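PDB 3WZ4: DotI from Legionella pneumophila, which is a component of an inner-membrane complex essential for type IV secretion, seen here as its periplasmic domain, whose own biochemical role is unknown. Local coordinates for residues Arg87-Gln93 with Val113-Arg119; Gln93-Val98 with Gln109-Val113; Phe22-Phe26 with Lys65-Ala70. All coordinates share one frame; numbering follows the deposited sequence.

From the N terminus, helix 7-21 leads into Phe-22-Phe-26, whose short strand 24-25 forms one border of the antiparallel sheet. Contact 3 closes the first loop, bringing this segment against Lys-65-Ala-70 after 38 intervening residues that are largely helical. Strand 67-84 then turns back into strand 87-101, which pairs with strand 106-119 along contacts 1 and 2. These two are successive portions of one hairpin sharing Gln-93 and Val-113, contact 2 lying within contact 1 and nearer the turn. Contact 3 precedes both in series, yet Phe-22, in the loop between helix 7-21 and strand 24-25, packs on Ile-96, Val-98 and Val-113 of the hairpin.

Contact 1 (Arg87-Gln93 with Val113-Arg119); sequences RYSWRVQ and VTMLITR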
loop_
_atom_site.group_PDB
_atom_site.type_symbol
_atom_site.label_atom_id
_atom_site.label_comp_id
_atom_site.label_asym_id
_atom_site.label_seq_id
_atom_site.Cartn_x
_atom_site.Cartn_y
_atom_site.Cartn_z
ATOM N N ARG A 87 1.957 15.652 -14.199
ATOM C CA ARG A 87 0.950 14.620 -13.969
ATOM C C ARG A 87 0.085 14.925 -12.747
ATOM O O ARG A 87 0.599 15.207 -11.663
ATOM C CB ARG A 87 1.618 13.248 -13.830
ATOM C CG ARG A 87 2.541 12.909 -14.989
ATOM C CD ARG A 87 3.002 11.462 -14.950
ATOM N NE ARG A 87 3.649 11.117 -13.688
ATOM C CZ ARG A 87 4.480 10.091 -13.536
ATOM N NH1 ARG A 87 4.775 9.315 -14.572
ATOM N NH2 ARG A 87 5.022 9.843 -12.350
ATOM N N TYR A 88 -1.232 14.873 -12.928
ATOM C CA TYR A 88 -2.148 15.136 -11.829
ATOM C C TYR A 88 -1.948 14.093 -10.740
ATOM O O TYR A 88 -1.802 12.905 -11.029
ATOM C CB TYR A 88 -3.603 15.139 -12.304
ATOM C CG TYR A 88 -4.507 15.966 -11.414
ATOM C CD1 TYR A 88 -5.108 15.412 -10.289
ATOM C CD2 TYR A 88 -4.740 17.307 -11.687
ATOM C CE1 TYR A 88 -5.925 16.168 -9.471
ATOM C CE2 TYR A 88 -5.557 18.070 -10.873
ATOM C CZ TYR A 88 -6.145 17.496 -9.770
ATOM O OH TYR A 88 -6.955 18.252 -8.961
ATOM N N SER A 89 -1.939 14.540 -9.488
ATOM C CA SER A 89 -1.595 13.661 -8.380
ATOM C C SER A 89 -2.481 13.860 -7.152
ATOM O O SER A 89 -3.150 14.881 -7.012
ATOM C CB SER A 89 -0.127 13.854 -7.999
ATOM O OG SER A 89 0.715 13.630 -9.112
ATOM N N TRP A 90 -2.464 12.871 -6.267
ATOM C CA TRP A 90 -3.230 12.902 -5.031
ATOM C C TRP A 90 -2.374 12.389 -3.890
ATOM O O TRP A 90 -1.778 11.316 -3.990
ATOM C CB TRP A 90 -4.452 11.984 -5.121
ATOM C CG TRP A 90 -5.481 12.373 -6.129
ATOM C CD1 TRP A 90 -6.623 13.091 -5.901
ATOM C CD2 TRP A 90 -5.487 12.041 -7.519
ATOM N NE1 TRP A 90 -7.331 13.232 -7.069
ATOM C CE2 TRP A 90 -6.656 12.598 -8.077
ATOM C CE3 TRP A 90 -4.616 11.329 -8.349
ATOM C CZ2 TRP A 90 -6.972 12.469 -9.427
ATOM C CZ3 TRP A 90 -4.932 11.202 -9.689
ATOM C CH2 TRP A 90 -6.100 11.770 -10.215
ATOM N N ARG A 91 -2.308 13.144 -2.801
ATOM C CA ARG A 91 -1.663 12.644 -1.593
ATOM C C ARG A 91 -2.741 12.119 -0.653
ATOM O O ARG A 91 -3.520 12.889 -0.089
ATOM C CB ARG A 91 -0.817 13.731 -0.927
ATOM C CG ARG A 91 0.393 13.179 -0.183
ATOM C CD ARG A 91 1.318 14.283 0.315
ATOM N NE ARG A 91 1.926 15.045 -0.777
ATOM C CZ ARG A 91 3.058 14.707 -1.389
ATOM N NH1 ARG A 91 3.711 13.612 -1.028
ATOM N NH2 ARG A 91 3.534 15.465 -2.366
ATOM N N VAL A 92 -2.789 10.798 -0.505
ATOM C CA VAL A 92 -3.838 10.140 0.267
ATOM C C VAL A 92 -3.327 9.497 1.553
ATOM O O VAL A 92 -2.300 8.823 1.557
ATOM C CB VAL A 92 -4.541 9.056 -0.574
ATOM C CG1 VAL A 92 -5.468 8.222 0.295
ATOM C CG2 VAL A 92 -5.300 9.694 -1.733
ATOM N N GLN A 93 -4.065 9.699 2.639
ATOM C CA GLN A 93 -3.673 9.177 3.938
ATOM C C GLN A 93 -4.797 8.360 4.564
ATOM O O GLN A 93 -5.968 8.733 4.482
ATOM C CB GLN A 93 -3.279 10.324 4.866
ATOM C CG GLN A 93 -2.742 9.873 6.209
ATOM C CD GLN A 93 -2.189 11.022 7.023
ATOM O OE1 GLN A 93 -1.039 11.425 6.846
ATOM N NE2 GLN A 93 -3.012 11.567 7.914
ATOM N N VAL A 113 -0.925 5.062 6.805
ATOM C CA VAL A 113 -0.333 4.935 5.480
ATOM C C VAL A 113 -0.509 6.239 4.709
ATOM O O VAL A 113 -1.604 6.798 4.649
ATOM C CB VAL A 113 -0.967 3.781 4.681
ATOM C CG1 VAL A 113 -0.348 3.689 3.299
ATOM C CG2 VAL A 113 -0.811 2.463 5.429
ATOM N N THR A 114 0.579 6.731 4.130
ATOM C CA THR A 114 0.507 7.922 3.299
ATOM C C THR A 114 1.026 7.597 1.907
ATOM O O THR A 114 2.145 7.107 1.746
ATOM C CB THR A 114 1.298 9.091 3.908
ATOM O OG1 THR A 114 0.974 9.211 5.299
ATOM C CG2 THR A 114 0.955 10.393 3.200
HETATM N N MSE A 115 0.199 7.861 0.902
HETATM C CA MSE A 115 0.524 7.504 -0.470
HETATM C C MSE A 115 0.502 8.718 -1.391
HETATM O O MSE A 115 -0.382 9.573 -1.295
HETATM C CB MSE A 115 -0.463 6.455 -0.993
HETATM C CG MSE A 115 -0.402 5.109 -0.282
HETATM SE SE MSE A 115 -1.984 4.002 -0.628
HETATM C CE MSE A 115 -3.226 4.851 0.616
ATOM N N LEU A 116 1.484 8.794 -2.278
ATOM C CA LEU A 116 1.422 9.734 -3.384
ATOM C C LEU A 116 0.941 8.972 -4.610
ATOM O O LEU A 116 1.586 8.025 -5.055
ATOM C CB LEU A 116 2.786 10.383 -3.642
ATOM C CG LEU A 116 2.852 11.332 -4.843
ATOM C CD1 LEU A 116 1.913 12.513 -4.653
ATOM C CD2 LEU A 116 4.277 11.811 -5.087
ATOM N N ILE A 117 -0.207 9.371 -5.138
ATOM C CA ILE A 117 -0.789 8.694 -6.288
ATOM C C ILE A 117 -0.765 9.608 -7.507
ATOM O O ILE A 117 -1.140 10.778 -7.420
ATOM C CB ILE A 117 -2.233 8.243 -5.990
ATOM C CG1 ILE A 117 -2.232 7.188 -4.881
ATOM C CG2 ILE A 117 -2.908 7.713 -7.248
ATOM C CD1 ILE A 117 -3.611 6.705 -4.499
ATOM N N THR A 118 -0.311 9.078 -8.638
ATOM C CA THR A 118 -0.205 9.876 -9.853
ATOM C C THR A 118 -0.855 9.204 -11.057
ATOM O O THR A 118 -0.862 7.980 -11.175
ATOM C CB THR A 118 1.263 10.186 -10.194
ATOM O OG1 THR A 118 1.944 8.971 -10.527
ATOM C CG2 THR A 118 1.958 10.838 -9.010
ATOM N N ARG A 119 -1.405 10.021 -11.948
ATOM C CA ARG A 119 -1.944 9.524 -13.203
ATOM C C ARG A 119 -0.813 9.010 -14.082
ATOM O O ARG A 119 0.217 9.665 -14.226
ATOM C CB ARG A 119 -2.692 10.633 -13.937
ATOM C CG ARG A 119 -3.870 11.195 -13.172
ATOM C CD ARG A 119 -5.165 10.949 -13.924
ATOM N NE ARG A 119 -5.046 11.307 -15.334
ATOM C CZ ARG A 119 -6.025 11.175 -16.220
ATOM N NH1 ARG A 119 -7.205 10.694 -15.843
ATOM N NH2 ARG A 119 -5.828 11.524 -17.485
#
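Tyr-88 to Gln-93 pair antiparallel with Thr-114 to Arg-119, the short strand axes 4.6 Å apart at closest and their directions 158° apart, in the end of beta hairpin 87-101/106-119 farther from its turn. Trp-90 and Ile-117 form a hydrogen-bonded pair (Trp-90 N to Ile-117 O 2.7 Å), as do Val-92 and Met-115, a selenomethionine. On the face carrying these four, the Trp-90 indole meets the aliphatic part of Arg-119 at its edge, with CZ3 3.6 Å from Arg-119 CG, while Tyr-88 CD1 lies over one ring face, displaced toward the rim. Bends at chi2 (-117°) and chi3 (-47°) take the guanidinium of Arg-119 onward to His-3 O; Trp-90 NE1 bonds Asp-7. Next along, Trp-90 CE3 touches Ile-117 CG2 at 4.1 Å, and Val-92 CG1 meets the methyl CE of Met-115. Across the sheet, Leu-116 CD1 lies over one face of the Arg-91 guanidinium, offset toward its rim and 4.1 Å from Arg-91 NH2. Thr-118 turns CG2 toward Ser-89 OG, 3.1 Å away, and its OG1 bonds Ser-132 weakly. Val-92, Met-115 and Ile-117 pack on Ala-14 of helix 7-21, while strands 67-84 and 129-138 flank the pair.

Contact 2 (Gln93-Val98 with Gln109-Val113); sequences QMPILV and QNNVV
Gln-93 passes its extended side chain across Val-112, CG 3.4 Å from Val-112 CG1, within the antiparallel beta hairpin of strands 87-101 and 106-119. Setting CG anti to the backbone N (chi1 -175°) carries the glutamine chain toward that methyl. Met-94, a selenomethionine, forms a hydrogen-bonded pair with Val-113; its side chain packs on Asn-15, Ala-18 and Ile-19 of helix 7-21. Pro-95, which lacks an N-H, sits opposite Val-112 in a non-hydrogen-bonded pair, where none is called for; its CA approaches Asn-111 O at 3.2 Å in a CA-H...O contact. Ile-96 continues the ladder, its N donating to Asn-111 O at 2.7 Å. With CG1 between the backbone N and carbonyl carbon (chi1 63°), the isoleucine brings CD1 to 3.7 Å from Val-113 CG2 and also packs against Phe-22. Leu-97 lies on the other face, where CD1 touches Asn-110 OD1 at 3.4 Å, an apolar methyl beside a carbonyl oxygen. Val-98 completes the segment with paired backbone bonds to Gln-109, while its CG2 lies 3.6 Å from Asn-111 ND2. That amide also donates a weak, nearly straight bond to Gln-109 OE1. A water bridges the strands on the face of Asn-110, donating to Asn-110 OD1 at 3.1 Å and more weakly to Ile-96 O.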
loop_
_atom_site.group_PDB
_atom_site.type_symbol
_atom_site.label_atom_id
_atom_site.label_comp_id
_atom_site.label_asym_id
_atom_site.label_seq_id
_atom_site.Cartn_x
_atom_site.Cartn_y
_atom_site.Cartn_z
ATOM N N GLN A 93 -4.065 9.699 2.639
ATOM C CA GLN A 93 -3.673 9.177 3.938
ATOM C C GLN A 93 -4.797 8.360 4.564
ATOM O O GLN A 93 -5.968 8.733 4.482
ATOM C CB GLN A 93 -3.279 10.324 4.866
ATOM C CG GLN A 93 -2.742 9.873 6.209
ATOM C CD GLN A 93 -2.189 11.022 7.023
ATOM O OE1 GLN A 93 -1.039 11.425 6.846
ATOM N NE2 GLN A 93 -3.012 11.567 7.914
HETATM N N MSE A 94 -4.434 7.242 5.184
HETATM C CA MSE A 94 -5.412 6.376 5.833
HETATM C C MSE A 94 -4.777 5.614 6.987
HETATM O O MSE A 94 -3.710 5.023 6.833
HETATM C CB MSE A 94 -6.016 5.388 4.829
HETATM C CG MSE A 94 -7.276 4.689 5.334
HETATM SE SE MSE A 94 -8.027 3.407 4.065
HETATM C CE MSE A 94 -6.650 2.031 4.201
ATOM N N PRO A 95 -5.430 5.637 8.157
ATOM C CA PRO A 95 -4.976 4.864 9.315
ATOM C C PRO A 95 -5.485 3.427 9.239
ATOM O O PRO A 95 -6.597 3.192 8.770
ATOM C CB PRO A 95 -5.636 5.592 10.486
ATOM C CG PRO A 95 -6.915 6.103 9.911
ATOM C CD PRO A 95 -6.624 6.444 8.465
ATOM N N ILE A 96 -4.680 2.476 9.696
ATOM C CA ILE A 96 -5.063 1.072 9.636
ATOM C C ILE A 96 -4.677 0.326 10.906
ATOM O O ILE A 96 -3.811 0.770 11.662
ATOM C CB ILE A 96 -4.403 0.354 8.431
ATOM C CG1 ILE A 96 -2.880 0.354 8.578
ATOM C CG2 ILE A 96 -4.816 1.003 7.124
ATOM C CD1 ILE A 96 -2.153 -0.324 7.431
ATOM N N LEU A 97 -5.330 -0.808 11.132
ATOM C CA LEU A 97 -4.950 -1.708 12.211
ATOM C C LEU A 97 -4.384 -2.994 11.621
ATOM O O LEU A 97 -5.113 -3.786 11.030
ATOM C CB LEU A 97 -6.150 -2.028 13.104
ATOM C CG LEU A 97 -5.845 -2.956 14.283
ATOM C CD1 LEU A 97 -4.847 -2.300 15.229
ATOM C CD2 LEU A 97 -7.122 -3.352 15.018
ATOM N N VAL A 98 -3.080 -3.198 11.778
ATOM C CA VAL A 98 -2.423 -4.371 11.220
ATOM C C VAL A 98 -2.335 -5.482 12.262
ATOM O O VAL A 98 -2.053 -5.223 13.432
ATOM C CB VAL A 98 -1.009 -4.036 10.701
ATOM C CG1 VAL A 98 -0.379 -5.250 10.048
ATOM C CG2 VAL A 98 -1.064 -2.874 9.718
ATOM N N GLN A 109 -0.807 -3.518 15.344
ATOM C CA GLN A 109 -0.206 -2.196 15.204
ATOM C C GLN A 109 -1.185 -1.204 14.587
ATOM O O GLN A 109 -1.824 -1.498 13.576
ATOM C CB GLN A 109 1.037 -2.259 14.314
ATOM C CG GLN A 109 2.212 -3.021 14.890
ATOM C CD GLN A 109 3.412 -3.006 13.957
ATOM O OE1 GLN A 109 3.275 -2.776 12.754
ATOM N NE2 GLN A 109 4.595 -3.244 14.509
ATOM N N ASN A 110 -1.299 -0.027 15.194
ATOM C CA ASN A 110 -2.005 1.078 14.563
ATOM C C ASN A 110 -1.032 1.872 13.710
ATOM O O ASN A 110 -0.124 2.518 14.231
ATOM C CB ASN A 110 -2.657 1.992 15.602
ATOM C CG ASN A 110 -3.767 1.305 16.370
ATOM O OD1 ASN A 110 -4.836 1.025 15.826
ATOM N ND2 ASN A 110 -3.522 1.036 17.647
ATOM N N ASN A 111 -1.215 1.813 12.397
ATOM C CA ASN A 111 -0.342 2.533 11.480
ATOM C C ASN A 111 -1.101 3.562 10.657
ATOM O O ASN A 111 -2.317 3.469 10.490
ATOM C CB ASN A 111 0.384 1.557 10.546
ATOM C CG ASN A 111 1.394 0.692 11.273
ATOM O OD1 ASN A 111 2.118 1.165 12.149
ATOM N ND2 ASN A 111 1.448 -0.587 10.913
ATOM N N VAL A 112 -0.371 4.548 10.151
ATOM C CA VAL A 112 -0.925 5.485 9.189
ATOM C C VAL A 112 -0.182 5.332 7.870
ATOM O O VAL A 112 1.043 5.436 7.824
ATOM C CB VAL A 112 -0.801 6.936 9.671
ATOM C CG1 VAL A 112 -1.575 7.863 8.748
ATOM C CG2 VAL A 112 -1.313 7.055 11.091
ATOM N N VAL A 113 -0.925 5.062 6.805
ATOM C CA VAL A 113 -0.333 4.935 5.480
ATOM C C VAL A 113 -0.509 6.239 4.709
ATOM O O VAL A 113 -1.604 6.798 4.649
ATOM C CB VAL A 113 -0.967 3.781 4.681
ATOM C CG1 VAL A 113 -0.348 3.689 3.299
ATOM C CG2 VAL A 113 -0.811 2.463 5.429
HETATM O O HOH W 1 -5.380 2.708 13.234
#

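Contact 3 (Phe22-Phe26 with Lys65-Ala70); sequences FTYNF and KLVVSA
The border of the five-stranded antiparallel sheet is formed where Tyr-24 and Asn-25, a short and weakly bonded strand, meet the start of strand 67-84 just after helix 57-63 ends in a Schellman motif with Lys-65 as its C-prime residue. Val-68 N donates to Tyr-24 O at 2.6 Å, nearly in line with the carbonyl; the return bond from Tyr-24 N to Val-68 O is longer and bent, 138° at the hydrogen. Further along, Phe-26 N reaches Leu-66 O at 3.1 Å. The side chains of Tyr-24 and Val-68 run side by side, and Val-68 CG2 sits over one face of the phenol ring, 3.9 Å from its centroid, in a CH-pi contact. The tyrosine's chi1 of 68° places CG between the backbone N and carbonyl carbon, with the ring beside the valine. Val-61, Tyr-29 and Glu-32 from surrounding helices also touch the Tyr-24 side chain. At the outer end, Lys-65 CB lies over the face of the Phe-26 ring in a second CH-pi contact, though the exact position of this ring is doubtful. At the other end, Phe-22 CB packs on Ala-70 CB at 3.7 Å. Here a water donates to Thr-23 OG1 and accepts from Ala-70 N at 3.0 Å; Thr-23 OG1 also bonds Ile-19 O. Few backbone bonds therefore join the two segments, and they are supplemented by the Val-68 methyl over the Tyr-24 ring, probably by the lysine over Phe-26, and by water where direct strand pairing gives out.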
loop_
_atom_site.group_PDB
_atom_site.type_symbol
_atom_site.label_atom_id
_atom_site.label_comp_id
_atom_site.label_asym_id
_atom_site.label_seq_id
_atom_site.Cartn_x
_atom_site.Cartn_y
_atom_site.Cartn_z
ATOM N N PHE A 22 -0.713 -5.116 3.317
ATOM C CA PHE A 22 -0.625 -5.758 4.623
ATOM C C PHE A 22 -1.482 -7.016 4.691
ATOM O O PHE A 22 -2.006 -7.369 5.749
ATOM C CB PHE A 22 -1.014 -4.780 5.732
ATOM C CG PHE A 22 -0.008 -3.688 5.945
ATOM C CD1 PHE A 22 1.070 -3.881 6.794
ATOM C CD2 PHE A 22 -0.128 -2.476 5.287
ATOM C CE1 PHE A 22 2.005 -2.882 6.990
ATOM C CE2 PHE A 22 0.803 -1.471 5.482
ATOM C CZ PHE A 22 1.869 -1.675 6.334
ATOM N N THR A 23 -1.621 -7.691 3.554
ATOM C CA THR A 23 -2.399 -8.922 3.488
ATOM C C THR A 23 -1.570 -10.028 2.842
ATOM O O THR A 23 -1.621 -10.224 1.630
ATOM C CB THR A 23 -3.715 -8.717 2.702
ATOM O OG1 THR A 23 -4.448 -7.627 3.273
ATOM C CG2 THR A 23 -4.575 -9.975 2.746
ATOM N N TYR A 24 -0.800 -10.740 3.660
ATOM C CA TYR A 24 0.065 -11.810 3.177
ATOM C C TYR A 24 0.480 -12.720 4.332
ATOM O O TYR A 24 0.099 -12.485 5.478
ATOM C CB TYR A 24 1.304 -11.230 2.494
ATOM C CG TYR A 24 2.251 -10.522 3.440
ATOM C CD1 TYR A 24 2.052 -9.193 3.792
ATOM C CD2 TYR A 24 3.345 -11.183 3.980
ATOM C CE1 TYR A 24 2.917 -8.543 4.659
ATOM C CE2 TYR A 24 4.215 -10.542 4.850
ATOM C CZ TYR A 24 3.998 -9.226 5.184
ATOM O OH TYR A 24 4.863 -8.586 6.047
ATOM N N ASN A 25 1.255 -13.757 4.030
ATOM C CA ASN A 25 1.697 -14.696 5.060
ATOM C C ASN A 25 2.985 -15.427 4.695
ATOM O O ASN A 25 3.506 -15.267 3.589
ATOM C CB ASN A 25 0.593 -15.705 5.390
ATOM C CG ASN A 25 0.153 -16.504 4.180
ATOM O OD1 ASN A 25 0.899 -17.340 3.670
ATOM N ND2 ASN A 25 -1.070 -16.256 3.717
ATOM N N PHE A 26 3.484 -16.239 5.626
ATOM C CA PHE A 26 4.769 -16.918 5.456
ATOM C C PHE A 26 4.798 -17.856 4.249
ATOM O O PHE A 26 5.866 -18.214 3.758
ATOM C CB PHE A 26 5.188 -17.657 6.741
ATOM C CG PHE A 26 4.295 -18.814 7.110
ATOM C CD1 PHE A 26 3.074 -18.598 7.728
ATOM C CD2 PHE A 26 4.689 -20.119 6.857
ATOM C CE1 PHE A 26 2.255 -19.660 8.073
ATOM C CE2 PHE A 26 3.874 -21.187 7.204
ATOM C CZ PHE A 26 2.654 -20.956 7.811
ATOM N N LYS A 65 6.361 -17.604 11.111
ATOM C CA LYS A 65 5.295 -18.179 10.298
ATOM C C LYS A 65 3.936 -17.567 10.624
ATOM O O LYS A 65 3.033 -18.245 11.121
ATOM C CB LYS A 65 5.266 -19.700 10.457
ATOM C CG LYS A 65 6.585 -20.358 10.092
ATOM C CD LYS A 65 6.462 -21.865 9.993
ATOM C CE LYS A 65 7.734 -22.468 9.415
ATOM N NZ LYS A 65 7.608 -23.932 9.173
ATOM N N LEU A 66 3.801 -16.279 10.327
ATOM C CA LEU A 66 2.594 -15.533 10.664
ATOM C C LEU A 66 1.696 -15.291 9.458
ATOM O O LEU A 66 2.101 -15.475 8.310
ATOM C CB LEU A 66 2.968 -14.181 11.269
ATOM C CG LEU A 66 3.999 -14.197 12.396
ATOM C CD1 LEU A 66 4.488 -12.788 12.664
ATOM C CD2 LEU A 66 3.425 -14.832 13.655
ATOM N N VAL A 67 0.470 -14.871 9.740
ATOM C CA VAL A 67 -0.442 -14.405 8.712
ATOM C C VAL A 67 -0.714 -12.934 8.977
ATOM O O VAL A 67 -1.127 -12.562 10.076
ATOM C CB VAL A 67 -1.772 -15.178 8.738
ATOM C CG1 VAL A 67 -2.776 -14.538 7.792
ATOM C CG2 VAL A 67 -1.546 -16.642 8.381
ATOM N N VAL A 68 -0.466 -12.094 7.980
ATOM C CA VAL A 68 -0.677 -10.662 8.137
ATOM C C VAL A 68 -1.995 -10.216 7.515
ATOM O O VAL A 68 -2.324 -10.594 6.392
ATOM C CB VAL A 68 0.475 -9.853 7.518
ATOM C CG1 VAL A 68 0.359 -8.390 7.911
ATOM C CG2 VAL A 68 1.810 -10.420 7.967
ATOM N N SER A 69 -2.747 -9.412 8.260
ATOM C CA SER A 69 -3.997 -8.848 7.769
ATOM C C SER A 69 -4.129 -7.414 8.254
ATOM O O SER A 69 -3.346 -6.961 9.090
ATOM C CB SER A 69 -5.191 -9.680 8.245
ATOM O OG SER A 69 -5.318 -9.630 9.656
ATOM N N ALA A 70 -5.114 -6.698 7.728
ATOM C CA ALA A 70 -5.332 -5.311 8.123
ATOM C C ALA A 70 -6.736 -4.826 7.788
ATOM O O ALA A 70 -7.383 -5.337 6.875
ATOM C CB ALA A 70 -4.291 -4.404 7.480
HETATM O O HOH W 2 -6.146 -8.038 5.281
#